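Local coordinates for protein putative retaining b-glycosidase (Saccharophagus degradans, PDB 5A95) that hydrolyses mixed-linkage beta-glucans as a family 5 glycoside hydrolase, with a specificity dictated by its quaternary structure, at residues A74-L79 against D117-H122; L104-V109 against L137-H142; D166-I171 against A182-F187. The protein carries 1 engineered substitution. One frame throughout, in Å; residues are numbered along the deposited sequence.

Interaction 1: A74-L79 against D117-H122; sequences ADTGKL and DVYLGH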
loop_
_atom_site.group_PDB
_atom_site.type_symbol
_atom_site.label_atom_id
_atom_site.label_comp_id
_atom_site.label_asym_id
_atom_site.label_seq_id
_atom_site.Cartn_x
_atom_site.Cartn_y
_atom_site.Cartn_z
ATOM N N ALA A 74 -1.681 -4.439 29.337
ATOM C CA ALA A 74 -1.069 -3.567 28.345
ATOM C C ALA A 74 -0.388 -4.362 27.220
ATOM O O ALA A 74 -0.191 -5.573 27.306
ATOM C CB ALA A 74 -0.069 -2.597 28.999
ATOM N N ASP A 75 -0.001 -3.643 26.164
ATOM C CA ASP A 75 0.789 -4.230 25.090
ATOM C C ASP A 75 2.060 -4.898 25.643
ATOM O O ASP A 75 2.705 -4.389 26.558
ATOM C CB ASP A 75 1.171 -3.135 24.082
ATOM C CG ASP A 75 2.069 -3.626 22.989
ATOM O OD1 ASP A 75 3.303 -3.551 23.171
ATOM O OD2 ASP A 75 1.556 -4.025 21.914
ATOM N N THR A 76 2.418 -6.022 25.038
ATOM C CA THR A 76 3.558 -6.819 25.462
ATOM C C THR A 76 4.830 -5.990 25.507
ATOM O O THR A 76 5.606 -6.101 26.441
ATOM C CB THR A 76 3.725 -8.010 24.483
ATOM O OG1 THR A 76 2.545 -8.826 24.511
ATOM C CG2 THR A 76 4.929 -8.851 24.813
ATOM N N GLY A 77 5.057 -5.180 24.479
ATOM C CA GLY A 77 6.245 -4.346 24.423
ATOM C C GLY A 77 6.300 -3.306 25.540
ATOM O O GLY A 77 7.356 -3.007 26.079
ATOM N N LYS A 78 5.156 -2.705 25.863
ATOM C CA LYS A 78 5.081 -1.751 26.959
ATOM C C LYS A 78 5.528 -2.457 28.230
ATOM O O LYS A 78 6.330 -1.934 28.990
ATOM C CB LYS A 78 3.651 -1.198 27.083
ATOM C CG LYS A 78 3.442 -0.158 28.184
ATOM C CD LYS A 78 3.163 -0.793 29.539
ATOM C CE LYS A 78 2.770 0.279 30.544
ATOM N NZ LYS A 78 2.661 -0.245 31.918
ATOM N N LEU A 79 4.975 -3.638 28.483
ATOM C CA LEU A 79 5.303 -4.397 29.683
ATOM C C LEU A 79 6.769 -4.836 29.721
ATOM O O LEU A 79 7.444 -4.696 30.767
ATOM C CB LEU A 79 4.347 -5.568 29.829
ATOM C CG LEU A 79 2.904 -5.151 30.172
ATOM C CD1 LEU A 79 1.974 -6.338 29.994
ATOM C CD2 LEU A 79 2.822 -4.583 31.584
ATOM N N ASP A 117 8.763 -11.834 14.538
ATOM C CA ASP A 117 9.321 -13.057 15.067
ATOM C C ASP A 117 9.421 -12.990 16.584
ATOM O O ASP A 117 9.054 -13.930 17.291
ATOM C CB ASP A 117 10.732 -13.345 14.505
ATOM C CG ASP A 117 10.749 -13.685 13.018
ATOM O OD1 ASP A 117 9.680 -13.805 12.389
ATOM O OD2 ASP A 117 11.887 -13.866 12.512
ATOM N N VAL A 118 9.945 -11.878 17.086
ATOM C CA VAL A 118 10.087 -11.686 18.514
ATOM C C VAL A 118 8.721 -11.539 19.206
ATOM O O VAL A 118 8.488 -12.089 20.302
ATOM C CB VAL A 118 10.997 -10.480 18.796
ATOM C CG1 VAL A 118 10.928 -10.027 20.250
ATOM C CG2 VAL A 118 12.435 -10.846 18.431
ATOM N N TYR A 119 7.827 -10.754 18.615
ATOM C CA TYR A 119 6.516 -10.577 19.231
ATOM C C TYR A 119 5.805 -11.933 19.379
ATOM O O TYR A 119 5.231 -12.247 20.435
ATOM C CB TYR A 119 5.678 -9.537 18.466
ATOM C CG TYR A 119 4.673 -8.785 19.321
ATOM C CD1 TYR A 119 3.691 -9.456 20.033
ATOM C CD2 TYR A 119 4.720 -7.408 19.441
ATOM C CE1 TYR A 119 2.793 -8.782 20.835
ATOM C CE2 TYR A 119 3.829 -6.718 20.266
ATOM C CZ TYR A 119 2.846 -7.403 20.946
ATOM O OH TYR A 119 1.961 -6.735 21.741
ATOM N N LEU A 120 5.838 -12.736 18.313
ATOM C CA LEU A 120 5.207 -14.052 18.377
ATOM C C LEU A 120 5.841 -14.929 19.467
ATOM O O LEU A 120 5.161 -15.677 20.137
ATOM C CB LEU A 120 5.265 -14.747 17.023
ATOM C CG LEU A 120 4.396 -14.095 15.944
ATOM C CD1 LEU A 120 4.831 -14.595 14.577
ATOM C CD2 LEU A 120 2.920 -14.378 16.181
ATOM N N GLY A 121 7.155 -14.826 19.640
ATOM C CA GLY A 121 7.801 -15.560 20.719
ATOM C C GLY A 121 7.262 -15.166 22.085
ATOM O O GLY A 121 7.169 -16.010 22.995
ATOM N N HIS A 122 6.911 -13.890 22.252
ATOM C CA HIS A 122 6.303 -13.440 23.519
ATOM C C HIS A 122 4.852 -13.898 23.655
ATOM O O HIS A 122 4.408 -14.228 24.753
ATOM C CB HIS A 122 6.441 -11.942 23.704
ATOM C CG HIS A 122 7.854 -11.497 23.879
ATOM N ND1 HIS A 122 8.633 -11.915 24.939
ATOM C CD2 HIS A 122 8.642 -10.687 23.132
ATOM C CE1 HIS A 122 9.835 -11.370 24.841
ATOM N NE2 HIS A 122 9.869 -10.622 23.760
HETATM O O HOH W 1 0.095 -7.281 23.505
#
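Tyr-119 reaches out from helix 116-133 and donates a hydrogen bond to the carboxylate of Asp-75, OH to OD2 being 2.7 Å. The carboxylate oxygen sits at the edge of the ring, close to its plane, yet the hydroxyl meets it from above the carboxylate plane, 65° out of it. Tyr-119 CG is anti to the backbone nitrogen (chi1 -151°), which swings the long ring away from its own helix and brings the hydroxyl up to the first residues of helix 76-81. The same hydroxyl also accepts. A water, likewise at the edge of the ring, donates to Tyr-119 OH at 2.6 Å and receives Thr-76 N at 3.1 Å, while a weak direct bond runs from Thr-76 N to Tyr-119 OH at 3.4 Å.

Asp-75 is the N-cap of helix 76-81, its OD1 accepting weakly from Gly-77 N at 2.7 Å and from Lys-78 N at 3.4 Å. Each carboxylate oxygen has a further partner, Ser-110 OG on OD1 and His-107 N on OD2. In the (beta/alpha)8 barrel of family 5 hydrolases this places the contact where the chain leaves strand 65-72 at its C-terminal end and meets a barrel helix. The Asp-75 side chain is about 7 Å from a bound glucose unit, and Trp-31 of a neighbouring subunit packs on it.

The apolar part belongs to Thr-76. Its CB lies against the hydroxyl end of Tyr-119, and its CG2 rests on His-122 CB at 3.6 Å. The imidazole of His-122 is fixed from beyond the pair: ND1 is hydrogen-bonded to Glu-125, and the ring meets that of Trp-85 with the two planes nearly perpendicular.

Interaction 2: L104-V109 against L137-H142; sequences LPIHPV and LILDWH. With BGC (beta-D-glucopyranose), chain D; BGC (beta-D-glucopyranose), chain B.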
loop_
_atom_site.group_PDB
_atom_site.type_symbol
_atom_site.label_atom_id
_atom_site.label_comp_id
_atom_site.label_asym_id
_atom_site.label_seq_id
_atom_site.Cartn_x
_atom_site.Cartn_y
_atom_site.Cartn_z
ATOM N N LEU A 104 -5.044 -9.333 25.021
ATOM C CA LEU A 104 -3.733 -8.775 24.694
ATOM C C LEU A 104 -3.917 -7.738 23.585
ATOM O O LEU A 104 -4.227 -8.121 22.464
ATOM C CB LEU A 104 -2.786 -9.879 24.202
ATOM C CG LEU A 104 -2.483 -11.058 25.127
ATOM C CD1 LEU A 104 -1.432 -11.973 24.484
ATOM C CD2 LEU A 104 -2.004 -10.567 26.477
ATOM N N PRO A 105 -3.735 -6.440 23.891
ATOM C CA PRO A 105 -3.941 -5.398 22.885
ATOM C C PRO A 105 -2.645 -5.159 22.131
ATOM O O PRO A 105 -1.810 -4.336 22.545
ATOM C CB PRO A 105 -4.354 -4.187 23.722
ATOM C CG PRO A 105 -3.627 -4.360 25.007
ATOM C CD PRO A 105 -3.542 -5.855 25.245
ATOM N N ILE A 106 -2.486 -5.855 21.008
ATOM C CA ILE A 106 -1.262 -5.829 20.231
ATOM C C ILE A 106 -1.247 -4.593 19.369
ATOM O O ILE A 106 -2.009 -4.479 18.416
ATOM C CB ILE A 106 -1.122 -7.118 19.416
ATOM C CG1 ILE A 106 -1.055 -8.307 20.383
ATOM C CG2 ILE A 106 0.093 -7.064 18.488
ATOM C CD1 ILE A 106 -1.439 -9.645 19.812
ATOM N N HIS A 107 -0.413 -3.628 19.735
ATOM C CA HIS A 107 -0.364 -2.374 19.013
ATOM C C HIS A 107 0.508 -2.517 17.768
ATOM O O HIS A 107 1.632 -2.995 17.860
ATOM C CB HIS A 107 0.193 -1.261 19.888
ATOM C CG HIS A 107 -0.764 -0.790 20.931
ATOM N ND1 HIS A 107 -1.394 -1.631 21.818
ATOM C CD2 HIS A 107 -1.203 0.456 21.225
ATOM C CE1 HIS A 107 -2.156 -0.915 22.631
ATOM N NE2 HIS A 107 -2.059 0.358 22.286
ATOM N N PRO A 108 0.040 -2.037 16.607
ATOM C CA PRO A 108 0.870 -2.207 15.408
ATOM C C PRO A 108 2.276 -1.616 15.529
ATOM O O PRO A 108 3.233 -2.170 14.989
ATOM C CB PRO A 108 0.040 -1.490 14.317
ATOM C CG PRO A 108 -1.386 -1.738 14.742
ATOM C CD PRO A 108 -1.324 -1.603 16.267
ATOM N N VAL A 109 2.417 -0.470 16.198
ATOM C CA VAL A 109 3.753 0.137 16.306
ATOM C C VAL A 109 4.699 -0.795 17.073
ATOM O O VAL A 109 5.891 -0.815 16.817
ATOM C CB VAL A 109 3.680 1.534 16.961
ATOM C CG1 VAL A 109 3.292 1.452 18.424
ATOM C CG2 VAL A 109 4.988 2.321 16.766
ATOM N N LEU A 137 -7.060 -16.627 26.005
ATOM C CA LEU A 137 -6.600 -15.369 25.454
ATOM C C LEU A 137 -7.523 -14.881 24.353
ATOM O O LEU A 137 -7.972 -15.654 23.508
ATOM C CB LEU A 137 -5.190 -15.519 24.881
ATOM C CG LEU A 137 -4.126 -15.866 25.923
ATOM C CD1 LEU A 137 -2.834 -16.231 25.209
ATOM C CD2 LEU A 137 -3.887 -14.702 26.875
ATOM N N ILE A 138 -7.721 -13.566 24.343
ATOM C CA ILE A 138 -8.246 -12.828 23.205
ATOM C C ILE A 138 -7.067 -12.065 22.609
ATOM O O ILE A 138 -6.449 -11.263 23.305
ATOM C CB ILE A 138 -9.357 -11.853 23.627
ATOM C CG1 ILE A 138 -10.543 -12.600 24.260
ATOM C CG2 ILE A 138 -9.775 -10.988 22.431
ATOM C CD1 ILE A 138 -11.637 -11.693 24.750
ATOM N N LEU A 139 -6.763 -12.293 21.331
ATOM C CA LEU A 139 -5.726 -11.541 20.669
ATOM C C LEU A 139 -6.389 -10.434 19.882
ATOM O O LEU A 139 -7.246 -10.685 19.028
ATOM C CB LEU A 139 -4.895 -12.430 19.744
ATOM C CG LEU A 139 -4.210 -13.616 20.414
ATOM C CD1 LEU A 139 -3.359 -14.393 19.416
ATOM C CD2 LEU A 139 -3.395 -13.211 21.634
ATOM N N ASP A 140 -5.995 -9.203 20.198
ATOM C CA ASP A 140 -6.622 -7.985 19.684
ATOM C C ASP A 140 -5.604 -7.219 18.846
ATOM O O ASP A 140 -4.550 -6.820 19.329
ATOM C CB ASP A 140 -7.113 -7.185 20.900
ATOM C CG ASP A 140 -7.208 -5.696 20.684
ATOM O OD1 ASP A 140 -7.505 -5.223 19.585
ATOM O OD2 ASP A 140 -6.960 -4.967 21.680
ATOM N N TRP A 141 -5.899 -7.069 17.555
ATOM C CA TRP A 141 -5.085 -6.207 16.710
ATOM C C TRP A 141 -5.528 -4.764 17.000
ATOM O O TRP A 141 -6.597 -4.294 16.570
ATOM C CB TRP A 141 -5.280 -6.610 15.257
ATOM C CG TRP A 141 -4.443 -5.846 14.245
ATOM C CD1 TRP A 141 -4.925 -5.135 13.174
ATOM C CD2 TRP A 141 -3.014 -5.764 14.169
ATOM N NE1 TRP A 141 -3.890 -4.618 12.445
ATOM C CE2 TRP A 141 -2.709 -4.991 13.030
ATOM C CE3 TRP A 141 -1.952 -6.270 14.936
ATOM C CZ2 TRP A 141 -1.392 -4.735 12.629
ATOM C CZ3 TRP A 141 -0.638 -6.003 14.529
ATOM C CH2 TRP A 141 -0.371 -5.231 13.409
ATOM N N HIS A 142 -4.724 -4.111 17.812
ATOM C CA HIS A 142 -5.187 -2.944 18.552
ATOM C C HIS A 142 -4.877 -1.653 17.797
ATOM O O HIS A 142 -3.939 -0.914 18.109
ATOM C CB HIS A 142 -4.611 -2.938 19.955
ATOM C CG HIS A 142 -5.322 -2.028 20.882
ATOM N ND1 HIS A 142 -6.432 -2.410 21.586
ATOM C CD2 HIS A 142 -5.099 -0.733 21.201
ATOM C CE1 HIS A 142 -6.843 -1.400 22.324
ATOM N NE2 HIS A 142 -6.051 -0.370 22.110
HETATM C C2 BGC D . -8.578 2.778 23.336
HETATM C C3 BGC D . -7.525 2.509 24.410
HETATM C C4 BGC D . -7.456 3.708 25.363
HETATM C C5 BGC D . -8.835 4.001 25.922
HETATM C C6 BGC D . -8.835 5.158 26.892
HETATM C C1 BGC D . -9.882 3.362 23.872
HETATM O O1 BGC D . -10.622 4.042 22.890
HETATM O O2 BGC D . -8.817 1.546 22.559
HETATM O O3 BGC D . -6.270 2.198 23.727
HETATM O O4 BGC D . -6.541 3.578 26.461
HETATM O O5 BGC D . -9.647 4.379 24.816
HETATM O O6 BGC D . -10.214 5.422 27.160
HETATM C C2 BGC B . -4.716 4.666 27.575
HETATM C C3 BGC B . -3.406 5.372 27.275
HETATM C C4 BGC B . -2.508 4.511 26.414
HETATM C C5 BGC B . -3.254 4.018 25.174
HETATM C C6 BGC B . -2.500 2.974 24.392
HETATM C C1 BGC B . -5.340 4.295 26.240
HETATM O O2 BGC B . -5.532 5.574 28.311
HETATM O O3 BGC B . -2.738 5.634 28.516
HETATM O O4 BGC B . -1.390 5.287 25.994
HETATM O O5 BGC B . -4.472 3.409 25.559
HETATM O O6 BGC B . -3.281 2.556 23.278
#
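Asp-140 OD2, pressed against Pro-105 CB at 3.4 Å on the neighbouring strand, receives the N-H of His-142 ND1 at 2.6 Å. The bond uses the syn lone pair of the carboxylate and lies near the imidazole plane, so it fixes the rotation of the ring. His-142 CG is anti to the backbone nitrogen (chi1 -163°), which brings the ring back alongside Asp-140 and over the proline: Pro-105 CB stands 3.9 Å from the centroid of the His-142 ring, a CH-pi contact over its face. His-107 lies beside His-142, pointing the same way, in an offset stack with centroids 4.5 Å apart and planes at 27°. Its ND1 donates a hydrogen bond to Pro-105 O.

The far nitrogens face sugar. His-142 NE2 donates to O3 of the chain D glucose at 3.0 Å, and His-107 NE2 is hydrogen-bonded to O6 of the chain B glucose at 2.7 Å. A leucine in place of His-142 would probably leave that O3 without its donor and Asp-140 without its imidazole mate, and take from His-107 its stacking partner.

On the face that carries Ile-106 and Trp-141 the chemistry is apolar, with Ile-106 CG2 against Trp-141 CZ3 at 4.2 Å. From the start of helix 108-114, Pro-108 CG sits over the six-membered ring of Trp-141, whose NE1 is taken by Thr-164.

Four backbone bonds, Leu-104 N to Ile-138 O, Asp-140 N to Leu-104 O, Ile-106 N to Asp-140 O and His-142 N to Ile-106 O, join the strands in parallel register. They are neighbours in a (beta/alpha)8 barrel, linked through helix 116-133 in a beta-alpha-beta crossover, and their C-terminal ends carry the two histidines into the glycan pocket, as is usual for this fold.

Interaction 3: D166-I171 against A182-F187; sequences DFWRRI and AVYELF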
loop_
_atom_site.group_PDB
_atom_site.type_symbol
_atom_site.label_atom_id
_atom_site.label_comp_id
_atom_site.label_asym_id
_atom_site.label_seq_id
_atom_site.Cartn_x
_atom_site.Cartn_y
_atom_site.Cartn_z
ATOM N N ASP A 166 -1.343 -9.773 7.122
ATOM C CA ASP A 166 -0.167 -10.563 7.451
ATOM C C ASP A 166 -0.108 -10.946 8.922
ATOM O O ASP A 166 0.276 -12.068 9.261
ATOM C CB ASP A 166 1.111 -9.862 6.998
ATOM C CG ASP A 166 2.348 -10.584 7.450
ATOM O OD1 ASP A 166 2.666 -11.630 6.839
ATOM O OD2 ASP A 166 2.997 -10.155 8.418
ATOM N N PHE A 167 -0.477 -10.014 9.792
ATOM C CA PHE A 167 -0.615 -10.324 11.200
ATOM C C PHE A 167 -1.533 -11.521 11.411
ATOM O O PHE A 167 -1.158 -12.508 12.055
ATOM C CB PHE A 167 -1.070 -9.096 11.998
ATOM C CG PHE A 167 -1.412 -9.375 13.432
ATOM C CD1 PHE A 167 -0.423 -9.491 14.382
ATOM C CD2 PHE A 167 -2.740 -9.551 13.827
ATOM C CE1 PHE A 167 -0.745 -9.772 15.689
ATOM C CE2 PHE A 167 -3.063 -9.825 15.143
ATOM C CZ PHE A 167 -2.061 -9.930 16.071
ATOM N N TRP A 168 -2.725 -11.449 10.828
ATOM C CA TRP A 168 -3.677 -12.523 11.041
ATOM C C TRP A 168 -3.221 -13.831 10.366
ATOM O O TRP A 168 -3.451 -14.921 10.916
ATOM C CB TRP A 168 -5.095 -12.106 10.636
ATOM C CG TRP A 168 -5.677 -11.143 11.622
ATOM C CD1 TRP A 168 -6.045 -9.845 11.392
ATOM C CD2 TRP A 168 -5.870 -11.369 13.029
ATOM N NE1 TRP A 168 -6.480 -9.277 12.551
ATOM C CE2 TRP A 168 -6.388 -10.183 13.579
ATOM C CE3 TRP A 168 -5.644 -12.475 13.876
ATOM C CZ2 TRP A 168 -6.680 -10.060 14.918
ATOM C CZ3 TRP A 168 -5.925 -12.333 15.204
ATOM C CH2 TRP A 168 -6.443 -11.147 15.710
ATOM N N ARG A 169 -2.580 -13.762 9.203
ATOM C CA ARG A 169 -2.022 -14.954 8.573
ATOM C C ARG A 169 -1.014 -15.629 9.500
ATOM O O ARG A 169 -1.072 -16.863 9.731
ATOM C CB ARG A 169 -1.387 -14.570 7.223
ATOM C CG ARG A 169 -0.753 -15.721 6.448
ATOM C CD ARG A 169 0.704 -16.007 6.883
ATOM N NE ARG A 169 1.311 -17.029 6.052
ATOM C CZ ARG A 169 1.858 -16.801 4.865
ATOM N NH1 ARG A 169 1.897 -15.586 4.371
ATOM N NH2 ARG A 169 2.385 -17.801 4.167
ATOM N N ARG A 170 -0.105 -14.849 10.056
ATOM C CA ARG A 170 0.946 -15.398 10.898
ATOM C C ARG A 170 0.384 -15.996 12.186
ATOM O O ARG A 170 0.814 -17.064 12.637
ATOM C CB ARG A 170 1.967 -14.333 11.268
ATOM C CG ARG A 170 2.886 -13.891 10.149
ATOM C CD ARG A 170 3.683 -12.695 10.633
ATOM N NE ARG A 170 4.576 -12.051 9.679
ATOM C CZ ARG A 170 5.856 -12.372 9.514
ATOM N NH1 ARG A 170 6.411 -13.373 10.150
ATOM N NH2 ARG A 170 6.584 -11.667 8.683
ATOM N N ILE A 171 -0.525 -15.276 12.817
ATOM C CA ILE A 171 -1.152 -15.705 14.042
ATOM C C ILE A 171 -1.913 -17.004 13.829
ATOM O O ILE A 171 -1.809 -17.946 14.633
ATOM C CB ILE A 171 -2.087 -14.588 14.591
ATOM C CG1 ILE A 171 -1.312 -13.366 15.100
ATOM C CG2 ILE A 171 -3.051 -15.131 15.625
ATOM C CD1 ILE A 171 -0.586 -13.583 16.424
ATOM N N ALA A 182 -8.475 -18.198 21.986
ATOM C CA ALA A 182 -9.875 -18.423 21.707
ATOM C C ALA A 182 -10.465 -17.489 20.673
ATOM O O ALA A 182 -11.320 -17.901 19.903
ATOM C CB ALA A 182 -10.684 -18.368 22.984
ATOM N N VAL A 183 -10.084 -16.213 20.705
ATOM C CA VAL A 183 -10.772 -15.166 19.951
ATOM C C VAL A 183 -9.738 -14.315 19.227
ATOM O O VAL A 183 -8.714 -13.904 19.814
ATOM C CB VAL A 183 -11.594 -14.272 20.907
ATOM C CG1 VAL A 183 -12.282 -13.148 20.159
ATOM C CG2 VAL A 183 -12.609 -15.084 21.690
ATOM N N TYR A 184 -9.996 -14.084 17.942
ATOM C CA TYR A 184 -9.195 -13.206 17.088
ATOM C C TYR A 184 -10.018 -11.951 16.833
ATOM O O TYR A 184 -10.976 -11.951 16.068
ATOM C CB TYR A 184 -8.833 -13.881 15.763
ATOM C CG TYR A 184 -7.861 -15.036 15.869
ATOM C CD1 TYR A 184 -7.224 -15.357 17.050
ATOM C CD2 TYR A 184 -7.526 -15.781 14.767
ATOM C CE1 TYR A 184 -6.333 -16.394 17.131
ATOM C CE2 TYR A 184 -6.640 -16.842 14.843
ATOM C CZ TYR A 184 -6.058 -17.166 16.042
ATOM O OH TYR A 184 -5.168 -18.202 16.200
ATOM N N GLU A 185 -9.651 -10.884 17.553
ATOM C CA GLU A 185 -10.378 -9.600 17.483
ATOM C C GLU A 185 -9.717 -8.761 16.396
ATOM O O GLU A 185 -8.651 -8.190 16.592
ATOM C CB GLU A 185 -10.389 -8.936 18.828
ATOM C CG GLU A 185 -11.154 -7.620 18.858
ATOM C CD GLU A 185 -11.384 -7.114 20.270
ATOM O OE1 GLU A 185 -10.817 -7.729 21.198
ATOM O OE2 GLU A 185 -12.095 -6.091 20.443
ATOM N N LEU A 186 -10.365 -8.720 15.247
ATOM C CA LEU A 186 -9.756 -8.362 13.977
ATOM C C LEU A 186 -9.220 -6.932 13.899
ATOM O O LEU A 186 -8.190 -6.705 13.268
ATOM C CB LEU A 186 -10.755 -8.576 12.838
ATOM C CG LEU A 186 -11.328 -10.003 12.729
ATOM C CD1 LEU A 186 -12.248 -10.095 11.506
ATOM C CD2 LEU A 186 -10.239 -11.055 12.680
ATOM N N PHE A 187 -9.942 -5.993 14.519
ATOM C CA PHE A 187 -9.574 -4.574 14.464
ATOM C C PHE A 187 -10.272 -3.878 15.625
ATOM O O PHE A 187 -11.474 -3.618 15.571
ATOM C CB PHE A 187 -9.970 -3.947 13.133
ATOM C CG PHE A 187 -9.412 -2.560 12.948
ATOM C CD1 PHE A 187 -10.045 -1.466 13.504
ATOM C CD2 PHE A 187 -8.272 -2.350 12.193
ATOM C CE1 PHE A 187 -9.516 -0.184 13.333
ATOM C CE2 PHE A 187 -7.748 -1.098 12.029
ATOM C CZ PHE A 187 -8.365 -0.016 12.600
#
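Trp-168 lies with its long edge along the strand, its indole set between two hydrophobic groups. Leu-186 CD2 comes over one face, 4.2 Å from the centroid of the five-membered ring of Trp-168, and Phe-167, its neighbour in the helix, lies against the opposite face. At the rim, Trp-168 NE1 donates to Leu-186 O at 3.2 Å, close to the indole plane and on a carbonyl lone pair, which limits the turning of the ring; CZ2 only lies near Glu-185 O, at the ring edge.

The six-membered ring and that of Tyr-184 are turned 30° from each other and slid apart, with little overlap; the closest touch is Trp-168 CZ3 to Tyr-184 CB. With CG anti to the carbonyl carbon (chi1 -69°), Tyr-184 runs back past the helix the other way, and Ile-171 CG2 settles over the face of its ring, 4.0 Å from the centroid of Tyr-184.

The carboxylate of Glu-185 forms a salt bridge with Arg-103. Helix segment 166-171 and strand segment 182-185 run nearly antiparallel, at 164°, as expected for an outer-layer helix packed on the inner strand that follows it in a (beta/alpha)8 barrel.

How the interactions relate
Interaction 2 lies nearest the centre of the chain and pairs two strands; interactions 1 and 3, also largely buried, lie farther out, the first joining two helices and the third a helix to a strand. Interactions 2 and 3 share one sheet, where Leu-139 bonds through its backbone to Val-183 and Glu-185, and Trp-141 stacks on Phe-167. Interaction 1 meets interaction 2 through Asp-75 and where Tyr-119 OH packs on Ile-106, and touches interaction 3 where Leu-120 packs on Ile-171. The chemistry follows position: a capping carboxylate with a water in interaction 1, a backbone ladder ending in sugar-binding histidines in interaction 2, aromatic and aliphatic packing with a single indole-to-backbone hydrogen bond in interaction 3.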